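PDB 2YEQ: alkaline phosphatase D from Bacillus subtilis, which hydrolyses phosphate esters as a secreted phosphodiesterase and alkaline phosphatase, using an active site that holds iron and calcium ions. Local coordinates for residues A[124-129]-A[152-157]; A[171-176]-A[183-188]; A[175-180]-A[232-237]. One frame throughout, in Å; residues are numbered along the deposited sequence.

Contact 1: A[124-129]-A[152-157]; sequences CQQYEH and YIYEYG. With FE (Fe (III) ion), chain B.
Cys124 and Tyr154 meet at the iron(III) ion, each giving one ligand atom from its own loop. The side chain of Tyr154 can be followed outward. Its CB points toward the loop 124-129 and lies 4.1 Å from Gln126 CG, with CG of the tyrosine anti to the carbonyl carbon (chi1 -73°). Gln126 CG sits over the centre of one ring face, 3.6 Å from the centroid, a CH-pi contact close to the ring normal. Farther out, CE1 approaches the backbone N of Gln126 at 3.3 Å, and Gln125 N lies at the ring edge, in its plane. At the tip, OH binds iron at 2.0 Å while Cys124 SG binds it at 2.5 Å; Ser412 is hydrogen-bonded to the same phenolic oxygen.

Gln125 pairs with Tyr152 twice over. Its NE2 donates to Tyr152 O on a lone pair (2.8 Å, bent to 132° at the hydrogen) and also lies over the centre of the Tyr152 ring, 3.3 Å from CG of that ring. The other end of the amide, OE1, is taken by Tyr135, and the Tyr152 hydroxyl by His199. At the end of the contact away from the metal, a water donates to both Glu128 OE1 and Gly157 O, while Gln126 NE2 gives a nearly straight bond to that same carboxylate oxygen; Glu128 OE2 accepts from His171 N.

Asp151 and His382 add further iron ligands, and Asp151 also binds calcium. Two loops following strands 117-122 and 145-148, bringing their ligands to a metal cluster, belong to the calcineurin-like metallophosphoesterase fold, here with PhoD's cysteine and tyrosine on the iron.

Contact 2: A[171-176]-A[183-188]; sequences HNSAEI and RNRHAQ. With NA (sodium ion), chain C; EDO (1,2-ethanediol), chain S; EDO (1,2-ethanediol), chain D; EDO (1,2-ethanediol), chain F.
Asn172 and Arg185 bring the two backbones nearest, CA to CA 6.9 Å, where the irregular chain 171-176 passes beside helical residues 183-188. Arg185 carries the contact. CG is anti to the backbone N (chi1 -178°), and the chain then bends at chi2 and chi3; beyond these bends the guanidinium lies flat on the His171 ring. The two groups stack with planes 4° apart and centres at 4.0 Å; NH1 stands over the ring centre, 3.5 Å from His171 CG. Ile176 CG2 packs on the opposite guanidinium face, 3.6 Å from NH2, while its CD1 rests against CB and CG of the arginine.

In the guanidinium plane, NE donates to Asn172 OD1 (2.7 Å, 155°), nearly along the C=O axis; NH2 adds weak bonds to the same oxygen and to Ser173 OG. NH1 is held by the carbonyls of Tyr154 and Tyr156. With a stack on one face, a methyl on the other and acceptors for NE, NH1 and NH2, the group has little freedom to rotate. An alanine at Arg185 would probably leave Asn172 OD1 and the two tyrosine carbonyls without the arginine donors described here and open a gap between His171 and Ile176.

Gln188, one turn on, accepts from Asn172 N at OE1 (3.3 Å) and gives its NE2 to Thr170 O. His171 NE2 is engaged by Tyr189.

The loop thus lies against the helix 179-190 that it leads into, held by Arg185 and Gln188 of the helix and by His171, Asn172 and Ile176 of the loop. On another flank of this helix, Arg183 forms a salt bridge with Glu244, and His186 packs on Ala241 and Tyr242 of helix 228-245.

Contact 3: A[175-180]-A[232-237]; sequences EIITLQ and VLRRAA. With NA (sodium ion), chain C; PE5 (3,6,9,12,15,18,21,24-octaoxahexacosan-1-ol), chain J; EDO (1,2-ethanediol), chain Q; EDO (1,2-ethanediol), chain O.
Glu175 and Arg234 form a salt bridge whose acceptor is shared with a metal. Arg234 NH2 donates to Glu175 OE2 (2.8 Å, 160°); the oxygen lies in the guanidinium plane, and NH2 reaches it on the anti side, tilted out of the carboxylate plane. NH1 adds a weak bond to the same oxygen. OE2 also binds sodium at 2.2 Å, and OE1 lies 2.9 Å from the ion. Three waters, Glu214 and Gln517 complete this site, so two cations grip one carboxylate oxygen, which would probably stabilise its negative charge.

Arg234 NE is satisfied by Tyr182 OH, and Ile176 O lies 2.9 Å from NH2. The chain is extended from CG to NE, and Ile177 CD1 covers the centre of one guanidinium face, 3.5 Å from CZ.

Thr178 is the N-cap of helix 179-190, its side chain capping a backbone N of the first turn, and Asp181 OD2 in return accepts from Thr178 N, as in a capping box; it also takes Ile177 N. This helix start packs on helix 228-245 through Ala237, whose CB comes within 3.5 Å of Leu179 N and 4.1 Å of Leu179 CB. Ile177 O receives a hydrogen bond from a bound ethanediol.

In the fold
Contact 1 is wholly buried and lies nearest the centre of the chain; contacts 2 and 3 are farther out and partly buried, with bound ethanediols, probably from the crystallisation liquor, beside them. Both of these use helix 179-190: contact 2 fastens the preceding loop to its flank, contact 3 sets its start on helix 228-245, and they share Glu175 and Ile176. The loop 152-157 joins all three, since its carbonyls hold Arg185 and Glu155 O accepts from Ile176 N. Iron bound by cysteine sulfur and tyrosine oxygen marks the buried contact; the two partly buried ones rely on a stacked arginine and on a carboxylate shared by sodium and arginine.

Contact 1: A[124-129]-A[152-157]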
loop_
_atom_site.group_PDB
_atom_site.type_symbol
_atom_site.label_atom_id
_atom_site.label_comp_id
_atom_site.label_asym_id
_atom_site.label_seq_id
_atom_site.Cartn_x
_atom_site.Cartn_y
_atom_site.Cartn_z
ATOM N N CYS A 124 3.820 -4.376 -0.748
ATOM C CA CYS A 124 4.852 -5.388 -0.475
ATOM C C CYS A 124 5.718 -5.781 -1.685
ATOM O O CYS A 124 5.583 -6.860 -2.314
ATOM C CB CYS A 124 4.259 -6.613 0.244
ATOM S SG CYS A 124 3.562 -6.245 1.934
ATOM N N GLN A 125 6.679 -4.912 -1.959
ATOM C CA GLN A 125 7.512 -5.035 -3.148
ATOM C C GLN A 125 9.007 -5.174 -2.843
ATOM O O GLN A 125 9.825 -4.470 -3.429
ATOM C CB GLN A 125 7.251 -3.853 -4.083
ATOM C CG GLN A 125 7.432 -2.465 -3.492
ATOM C CD GLN A 125 6.664 -1.428 -4.228
ATOM O OE1 GLN A 125 5.549 -1.687 -4.720
ATOM N NE2 GLN A 125 7.217 -0.217 -4.293
ATOM N N GLN A 126 9.344 -6.123 -1.978
ATOM C CA GLN A 126 10.734 -6.366 -1.584
ATOM C C GLN A 126 11.566 -6.474 -2.882
ATOM O O GLN A 126 11.399 -7.394 -3.663
ATOM C CB GLN A 126 10.867 -7.641 -0.748
ATOM C CG GLN A 126 11.789 -7.555 0.474
ATOM C CD GLN A 126 13.292 -7.512 0.127
ATOM O OE1 GLN A 126 13.666 -6.931 -0.860
ATOM N NE2 GLN A 126 14.146 -8.138 0.963
ATOM N N TYR A 127 12.449 -5.510 -3.094
ATOM C CA TYR A 127 13.232 -5.394 -4.332
ATOM C C TYR A 127 14.068 -6.615 -4.601
ATOM O O TYR A 127 14.246 -7.039 -5.770
ATOM C CB TYR A 127 14.106 -4.142 -4.240
ATOM C CG TYR A 127 14.984 -3.787 -5.426
ATOM C CD1 TYR A 127 14.491 -2.991 -6.473
ATOM C CD2 TYR A 127 16.308 -4.188 -5.477
ATOM C CE1 TYR A 127 15.305 -2.631 -7.531
ATOM C CE2 TYR A 127 17.120 -3.838 -6.544
ATOM C CZ TYR A 127 16.619 -3.069 -7.560
ATOM O OH TYR A 127 17.430 -2.731 -8.627
ATOM N N GLU A 128 14.555 -7.219 -3.527
ATOM C CA GLU A 128 15.460 -8.349 -3.662
ATOM C C GLU A 128 14.742 -9.647 -4.036
ATOM O O GLU A 128 15.381 -10.584 -4.546
ATOM C CB GLU A 128 16.187 -8.599 -2.338
ATOM C CG GLU A 128 16.950 -7.393 -1.785
ATOM C CD GLU A 128 17.696 -7.765 -0.496
ATOM O OE1 GLU A 128 17.053 -8.330 0.460
ATOM O OE2 GLU A 128 18.928 -7.551 -0.473
ATOM N N HIS A 129 13.441 -9.723 -3.756
ATOM C CA HIS A 129 12.710 -10.988 -3.893
ATOM C C HIS A 129 12.227 -11.299 -5.314
ATOM O O HIS A 129 11.909 -12.450 -5.617
ATOM C CB HIS A 129 11.538 -11.035 -2.913
ATOM C CG HIS A 129 11.984 -11.168 -1.489
ATOM N ND1 HIS A 129 11.128 -11.486 -0.457
ATOM C CD2 HIS A 129 13.219 -11.062 -0.936
ATOM C CE1 HIS A 129 11.813 -11.541 0.674
ATOM N NE2 HIS A 129 13.082 -11.290 0.409
ATOM N N TYR A 152 6.244 -0.247 0.565
ATOM C CA TYR A 152 6.741 0.274 -0.700
ATOM C C TYR A 152 8.261 0.164 -0.814
ATOM O O TYR A 152 8.778 -0.028 -1.922
ATOM C CB TYR A 152 6.304 1.711 -0.854
ATOM C CG TYR A 152 6.538 2.318 -2.211
ATOM C CD1 TYR A 152 7.791 2.798 -2.573
ATOM C CD2 TYR A 152 5.488 2.460 -3.127
ATOM C CE1 TYR A 152 8.008 3.393 -3.826
ATOM C CE2 TYR A 152 5.702 3.061 -4.396
ATOM C CZ TYR A 152 6.968 3.519 -4.728
ATOM O OH TYR A 152 7.194 4.099 -5.952
ATOM N N ILE A 153 8.973 0.328 0.311
ATOM C CA ILE A 153 10.378 -0.075 0.423
ATOM C C ILE A 153 10.535 -1.013 1.605
ATOM O O ILE A 153 9.626 -1.100 2.428
ATOM C CB ILE A 153 11.342 1.121 0.647
ATOM C CG1 ILE A 153 11.043 1.827 1.984
ATOM C CG2 ILE A 153 11.276 2.106 -0.532
ATOM C CD1 ILE A 153 12.189 2.738 2.479
ATOM N N TYR A 154 11.660 -1.735 1.646
ATOM C CA TYR A 154 12.085 -2.501 2.810
ATOM C C TYR A 154 13.438 -1.910 3.247
ATOM O O TYR A 154 14.170 -1.337 2.421
ATOM C CB TYR A 154 12.209 -4.007 2.519
ATOM C CG TYR A 154 10.863 -4.703 2.369
ATOM C CD1 TYR A 154 10.028 -4.427 1.272
ATOM C CD2 TYR A 154 10.406 -5.583 3.336
ATOM C CE1 TYR A 154 8.791 -5.028 1.131
ATOM C CE2 TYR A 154 9.155 -6.211 3.214
ATOM C CZ TYR A 154 8.344 -5.911 2.118
ATOM O OH TYR A 154 7.133 -6.519 1.962
ATOM N N GLU A 155 13.751 -2.080 4.526
ATOM C CA GLU A 155 14.858 -1.375 5.183
ATOM C C GLU A 155 16.148 -2.149 5.287
ATOM O O GLU A 155 17.196 -1.588 5.665
ATOM C CB GLU A 155 14.399 -0.931 6.581
ATOM C CG GLU A 155 14.454 -2.043 7.664
ATOM C CD GLU A 155 13.185 -2.888 7.734
ATOM O OE1 GLU A 155 12.379 -2.851 6.769
ATOM O OE2 GLU A 155 13.008 -3.623 8.740
ATOM N N TYR A 156 16.092 -3.437 4.978
ATOM C CA TYR A 156 17.183 -4.352 5.233
ATOM C C TYR A 156 18.469 -4.076 4.450
ATOM O O TYR A 156 18.459 -3.394 3.428
ATOM C CB TYR A 156 16.744 -5.783 4.949
ATOM C CG TYR A 156 15.619 -6.245 5.850
ATOM C CD1 TYR A 156 15.860 -6.547 7.181
ATOM C CD2 TYR A 156 14.311 -6.356 5.377
ATOM C CE1 TYR A 156 14.839 -6.953 8.018
ATOM C CE2 TYR A 156 13.283 -6.747 6.203
ATOM C CZ TYR A 156 13.544 -7.026 7.523
ATOM O OH TYR A 156 12.522 -7.418 8.348
ATOM N N GLY A 157 19.574 -4.573 5.000
ATOM C CA GLY A 157 20.802 -4.773 4.259
ATOM C C GLY A 157 20.652 -5.989 3.367
ATOM O O GLY A 157 19.586 -6.615 3.330
HETATM FE FE FE B . 5.624 -6.857 3.225
HETATM O O HOH W 1 17.880 -8.658 2.750
#

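Contact 2: A[171-176]-A[183-188]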
loop_
_atom_site.group_PDB
_atom_site.type_symbol
_atom_site.label_atom_id
_atom_site.label_comp_id
_atom_site.label_asym_id
_atom_site.label_seq_id
_atom_site.Cartn_x
_atom_site.Cartn_y
_atom_site.Cartn_z
ATOM N N HIS A 171 19.840 -5.321 -2.075
ATOM C CA HIS A 171 19.736 -3.985 -1.553
ATOM C C HIS A 171 21.048 -3.231 -1.711
ATOM O O HIS A 171 22.113 -3.835 -1.729
ATOM C CB HIS A 171 19.270 -4.010 -0.093
ATOM C CG HIS A 171 17.792 -4.144 0.054
ATOM N ND1 HIS A 171 17.207 -4.968 0.994
ATOM C CD2 HIS A 171 16.774 -3.570 -0.633
ATOM C CE1 HIS A 171 15.889 -4.885 0.878
ATOM N NE2 HIS A 171 15.601 -4.028 -0.085
ATOM N N ASN A 172 20.931 -1.915 -1.854
ATOM C CA ASN A 172 22.029 -1.014 -2.206
ATOM C C ASN A 172 22.957 -0.689 -1.050
ATOM O O ASN A 172 24.061 -0.197 -1.277
ATOM C CB ASN A 172 21.461 0.313 -2.729
ATOM C CG ASN A 172 20.742 1.153 -1.620
ATOM O OD1 ASN A 172 19.798 0.688 -0.968
ATOM N ND2 ASN A 172 21.191 2.382 -1.426
ATOM N N SER A 173 22.512 -0.966 0.179
ATOM C CA SER A 173 23.237 -0.567 1.372
ATOM C C SER A 173 22.948 -1.496 2.539
ATOM O O SER A 173 22.052 -2.341 2.475
ATOM C CB SER A 173 22.838 0.856 1.755
ATOM O OG SER A 173 21.516 0.926 2.315
ATOM N N ALA A 174 23.716 -1.342 3.614
ATOM C CA ALA A 174 23.347 -1.921 4.907
ATOM C C ALA A 174 22.006 -1.377 5.333
ATOM O O ALA A 174 21.478 -0.444 4.731
ATOM C CB ALA A 174 24.417 -1.582 5.997
ATOM N N GLU A 175 21.471 -1.933 6.415
ATOM C CA GLU A 175 20.193 -1.476 6.947
ATOM C C GLU A 175 20.171 0.030 7.071
ATOM O O GLU A 175 21.095 0.629 7.644
ATOM C CB GLU A 175 19.884 -2.130 8.309
ATOM C CG GLU A 175 18.523 -1.673 8.875
ATOM C CD GLU A 175 18.087 -2.394 10.153
ATOM O OE1 GLU A 175 18.881 -3.175 10.703
ATOM O OE2 GLU A 175 16.947 -2.165 10.633
ATOM N N ILE A 176 19.088 0.631 6.578
ATOM C CA ILE A 176 18.975 2.056 6.443
ATOM C C ILE A 176 18.537 2.765 7.729
ATOM O O ILE A 176 17.586 2.345 8.390
ATOM C CB ILE A 176 18.071 2.436 5.245
ATOM C CG1 ILE A 176 16.633 1.910 5.406
ATOM C CG2 ILE A 176 18.701 1.859 3.966
ATOM C CD1 ILE A 176 15.710 2.249 4.156
ATOM N N ARG A 183 16.609 7.962 1.604
ATOM C CA ARG A 183 16.492 8.578 0.281
ATOM C C ARG A 183 17.071 7.661 -0.797
ATOM O O ARG A 183 16.440 7.459 -1.861
ATOM C CB ARG A 183 17.192 9.931 0.246
ATOM C CG ARG A 183 16.471 11.043 0.929
ATOM C CD ARG A 183 17.413 12.257 1.072
ATOM N NE ARG A 183 16.697 13.464 1.421
ATOM C CZ ARG A 183 17.271 14.620 1.718
ATOM N NH1 ARG A 183 18.593 14.740 1.723
ATOM N NH2 ARG A 183 16.526 15.661 1.976
ATOM N N ASN A 184 18.246 7.095 -0.518
ATOM C CA ASN A 184 18.896 6.212 -1.458
ATOM C C ASN A 184 18.126 4.908 -1.656
ATOM O O ASN A 184 18.079 4.351 -2.766
ATOM C CB ASN A 184 20.358 5.946 -1.061
ATOM C CG ASN A 184 21.236 7.184 -1.212
ATOM O OD1 ASN A 184 20.843 8.144 -1.877
ATOM N ND2 ASN A 184 22.411 7.179 -0.567
ATOM N N ARG A 185 17.512 4.405 -0.591
ATOM C CA ARG A 185 16.712 3.193 -0.730
ATOM C C ARG A 185 15.454 3.495 -1.576
ATOM O O ARG A 185 15.104 2.687 -2.435
ATOM C CB ARG A 185 16.299 2.654 0.631
ATOM C CG ARG A 185 15.497 1.372 0.586
ATOM C CD ARG A 185 16.249 0.228 -0.008
ATOM N NE ARG A 185 17.608 0.004 0.503
ATOM C CZ ARG A 185 17.953 -0.802 1.501
ATOM N NH1 ARG A 185 17.025 -1.465 2.200
ATOM N NH2 ARG A 185 19.256 -0.950 1.806
ATOM N N HIS A 186 14.774 4.609 -1.318
ATOM C CA HIS A 186 13.642 5.032 -2.191
ATOM C C HIS A 186 14.083 5.149 -3.654
ATOM O O HIS A 186 13.378 4.712 -4.554
ATOM C CB HIS A 186 12.974 6.337 -1.764
ATOM C CG HIS A 186 11.944 6.164 -0.686
ATOM N ND1 HIS A 186 10.577 6.111 -0.806
ATOM C CD2 HIS A 186 12.171 5.970 0.599
ATOM C CE1 HIS A 186 10.038 5.943 0.404
ATOM N NE2 HIS A 186 10.995 5.814 1.266
ATOM N N ALA A 187 15.265 5.712 -3.883
ATOM C CA ALA A 187 15.803 5.819 -5.227
ATOM C C ALA A 187 16.077 4.454 -5.854
ATOM O O ALA A 187 15.830 4.277 -7.054
ATOM C CB ALA A 187 17.069 6.690 -5.225
ATOM N N GLN A 188 16.573 3.487 -5.077
ATOM C CA GLN A 188 16.831 2.158 -5.620
ATOM C C GLN A 188 15.547 1.534 -6.160
ATOM O O GLN A 188 15.537 0.993 -7.256
ATOM C CB GLN A 188 17.432 1.207 -4.590
ATOM C CG GLN A 188 17.563 -0.215 -5.103
ATOM C CD GLN A 188 18.253 -1.151 -4.134
ATOM O OE1 GLN A 188 17.960 -1.138 -2.932
ATOM N NE2 GLN A 188 19.169 -1.991 -4.654
HETATM NA NA NA C . 16.401 -3.833 12.009
HETATM C C1 EDO S . 25.976 1.437 3.610
HETATM O O1 EDO S . 26.234 0.073 3.221
HETATM C C2 EDO S . 25.047 1.516 4.822
HETATM O O2 EDO S . 24.723 2.882 5.110
HETATM C C1 EDO D . 23.621 6.626 2.374
HETATM O O1 EDO D . 24.844 7.256 2.803
HETATM C C2 EDO D . 23.799 5.127 2.102
HETATM O O2 EDO D . 22.994 4.695 0.997
HETATM C C1 EDO F . 25.949 -3.150 -0.550
HETATM O O1 EDO F . 25.224 -3.976 -1.469
HETATM C C2 EDO F . 25.962 -3.772 0.834
HETATM O O2 EDO F . 26.797 -2.996 1.692
HETATM O O HOH W 2 17.788 -3.170 13.597
HETATM O O HOH W 3 15.310 -5.235 13.448
HETATM O O HOH W 4 14.938 -4.545 10.453
#

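Contact 3: A[175-180]-A[232-237]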
loop_
_atom_site.group_PDB
_atom_site.type_symbol
_atom_site.label_atom_id
_atom_site.label_comp_id
_atom_site.label_asym_id
_atom_site.label_seq_id
_atom_site.Cartn_x
_atom_site.Cartn_y
_atom_site.Cartn_z
ATOM N N GLU A 175 21.471 -1.933 6.415
ATOM C CA GLU A 175 20.193 -1.476 6.947
ATOM C C GLU A 175 20.171 0.030 7.071
ATOM O O GLU A 175 21.095 0.629 7.644
ATOM C CB GLU A 175 19.884 -2.130 8.309
ATOM C CG GLU A 175 18.523 -1.673 8.875
ATOM C CD GLU A 175 18.087 -2.394 10.153
ATOM O OE1 GLU A 175 18.881 -3.175 10.703
ATOM O OE2 GLU A 175 16.947 -2.165 10.633
ATOM N N ILE A 176 19.088 0.631 6.578
ATOM C CA ILE A 176 18.975 2.056 6.443
ATOM C C ILE A 176 18.537 2.765 7.729
ATOM O O ILE A 176 17.586 2.345 8.390
ATOM C CB ILE A 176 18.071 2.436 5.245
ATOM C CG1 ILE A 176 16.633 1.910 5.406
ATOM C CG2 ILE A 176 18.701 1.859 3.966
ATOM C CD1 ILE A 176 15.710 2.249 4.156
ATOM N N ILE A 177 19.256 3.834 8.076
ATOM C CA ILE A 177 19.077 4.534 9.353
ATOM C C ILE A 177 18.903 6.017 9.178
ATOM O O ILE A 177 18.006 6.609 9.771
ATOM C CB ILE A 177 20.298 4.315 10.282
ATOM C CG1 ILE A 177 20.490 2.822 10.560
ATOM C CG2 ILE A 177 20.148 5.139 11.587
ATOM C CD1 ILE A 177 19.289 2.169 11.200
ATOM N N THR A 178 19.765 6.640 8.387
ATOM C CA THR A 178 19.750 8.098 8.231
ATOM C C THR A 178 18.856 8.538 7.084
ATOM O O THR A 178 18.477 7.734 6.217
ATOM C CB THR A 178 21.149 8.616 7.886
ATOM O OG1 THR A 178 21.510 8.074 6.633
ATOM C CG2 THR A 178 22.200 8.184 8.933
ATOM N N LEU A 179 18.558 9.822 7.048
ATOM C CA LEU A 179 17.810 10.411 5.962
ATOM C C LEU A 179 18.410 10.047 4.605
ATOM O O LEU A 179 17.682 9.652 3.680
ATOM C CB LEU A 179 17.695 11.920 6.133
ATOM C CG LEU A 179 16.953 12.705 5.043
ATOM C CD1 LEU A 179 15.492 12.258 4.863
ATOM C CD2 LEU A 179 17.045 14.191 5.333
ATOM N N GLN A 180 19.727 10.139 4.478
ATOM C CA GLN A 180 20.360 9.836 3.204
ATOM C C GLN A 180 20.183 8.353 2.872
ATOM O O GLN A 180 19.920 8.012 1.735
ATOM C CB GLN A 180 21.854 10.258 3.207
ATOM C CG GLN A 180 22.371 10.796 1.878
ATOM C CD GLN A 180 21.442 11.818 1.200
ATOM O OE1 GLN A 180 20.989 12.780 1.818
ATOM N NE2 GLN A 180 21.132 11.579 -0.069
ATOM N N VAL A 232 12.982 7.100 17.142
ATOM C CA VAL A 232 12.286 8.337 16.835
ATOM C C VAL A 232 13.025 9.161 15.774
ATOM O O VAL A 232 12.410 9.770 14.890
ATOM C CB VAL A 232 12.014 9.166 18.099
ATOM C CG1 VAL A 232 11.321 10.501 17.749
ATOM C CG2 VAL A 232 11.145 8.344 19.063
ATOM N N LEU A 233 14.350 9.179 15.866
ATOM C CA LEU A 233 15.158 9.848 14.861
ATOM C C LEU A 233 15.019 9.120 13.523
ATOM O O LEU A 233 14.903 9.729 12.477
ATOM C CB LEU A 233 16.618 9.878 15.307
ATOM C CG LEU A 233 16.896 10.795 16.506
ATOM C CD1 LEU A 233 18.332 10.555 17.004
ATOM C CD2 LEU A 233 16.666 12.240 16.085
ATOM N N ARG A 234 15.018 7.803 13.585
ATOM C CA ARG A 234 14.840 6.998 12.396
ATOM C C ARG A 234 13.470 7.226 11.721
ATOM O O ARG A 234 13.377 7.341 10.500
ATOM C CB ARG A 234 15.019 5.553 12.772
ATOM C CG ARG A 234 15.236 4.663 11.639
ATOM C CD ARG A 234 15.478 3.300 12.121
ATOM N NE ARG A 234 15.645 2.403 11.004
ATOM C CZ ARG A 234 15.917 1.120 11.091
ATOM N NH1 ARG A 234 16.097 0.531 12.267
ATOM N NH2 ARG A 234 16.035 0.419 9.978
ATOM N N ARG A 235 12.413 7.347 12.521
ATOM C CA ARG A 235 11.096 7.608 11.980
ATOM C C ARG A 235 11.011 8.969 11.308
ATOM O O ARG A 235 10.390 9.099 10.247
ATOM C CB ARG A 235 9.998 7.476 13.049
ATOM C CG ARG A 235 8.616 7.266 12.453
ATOM C CD ARG A 235 7.558 7.022 13.517
ATOM N NE ARG A 235 6.879 8.244 13.941
ATOM C CZ ARG A 235 5.805 8.264 14.727
ATOM N NH1 ARG A 235 5.331 7.127 15.205
ATOM N NH2 ARG A 235 5.226 9.404 15.051
ATOM N N ALA A 236 11.642 9.980 11.886
ATOM C CA ALA A 236 11.711 11.285 11.261
ATOM C C ALA A 236 12.413 11.244 9.884
ATOM O O ALA A 236 11.939 11.861 8.935
ATOM C CB ALA A 236 12.399 12.336 12.206
ATOM N N ALA A 237 13.528 10.535 9.798
ATOM C CA ALA A 237 14.266 10.360 8.543
ATOM C C ALA A 237 13.416 9.612 7.491
ATOM O O ALA A 237 13.334 10.040 6.343
ATOM C CB ALA A 237 15.545 9.614 8.793
HETATM NA NA NA C . 16.401 -3.833 12.009
HETATM C C48 PE5 J . 22.382 4.732 15.652
HETATM C C50 PE5 J . 22.341 3.336 15.021
HETATM O O1 PE5 J . 21.050 2.704 15.136
HETATM C C1 PE5 J . 19.918 3.595 15.029
HETATM C C2 PE5 J . 18.594 2.838 14.816
HETATM O O2 PE5 J . 18.669 1.457 15.186
HETATM C C1 EDO Q . 19.612 8.554 12.255
HETATM O O1 EDO Q . 18.238 8.152 12.178
HETATM C C2 EDO Q . 19.814 10.071 12.277
HETATM O O2 EDO Q . 18.692 10.740 11.704
HETATM C C1 EDO O . 25.024 7.390 6.895
HETATM O O1 EDO O . 25.101 6.039 6.399
HETATM C C2 EDO O . 24.450 8.335 5.837
HETATM O O2 EDO O . 24.060 9.585 6.420
HETATM O O HOH W 2 17.788 -3.170 13.597
HETATM O O HOH W 3 15.310 -5.235 13.448
HETATM O O HOH W 4 14.938 -4.545 10.453
#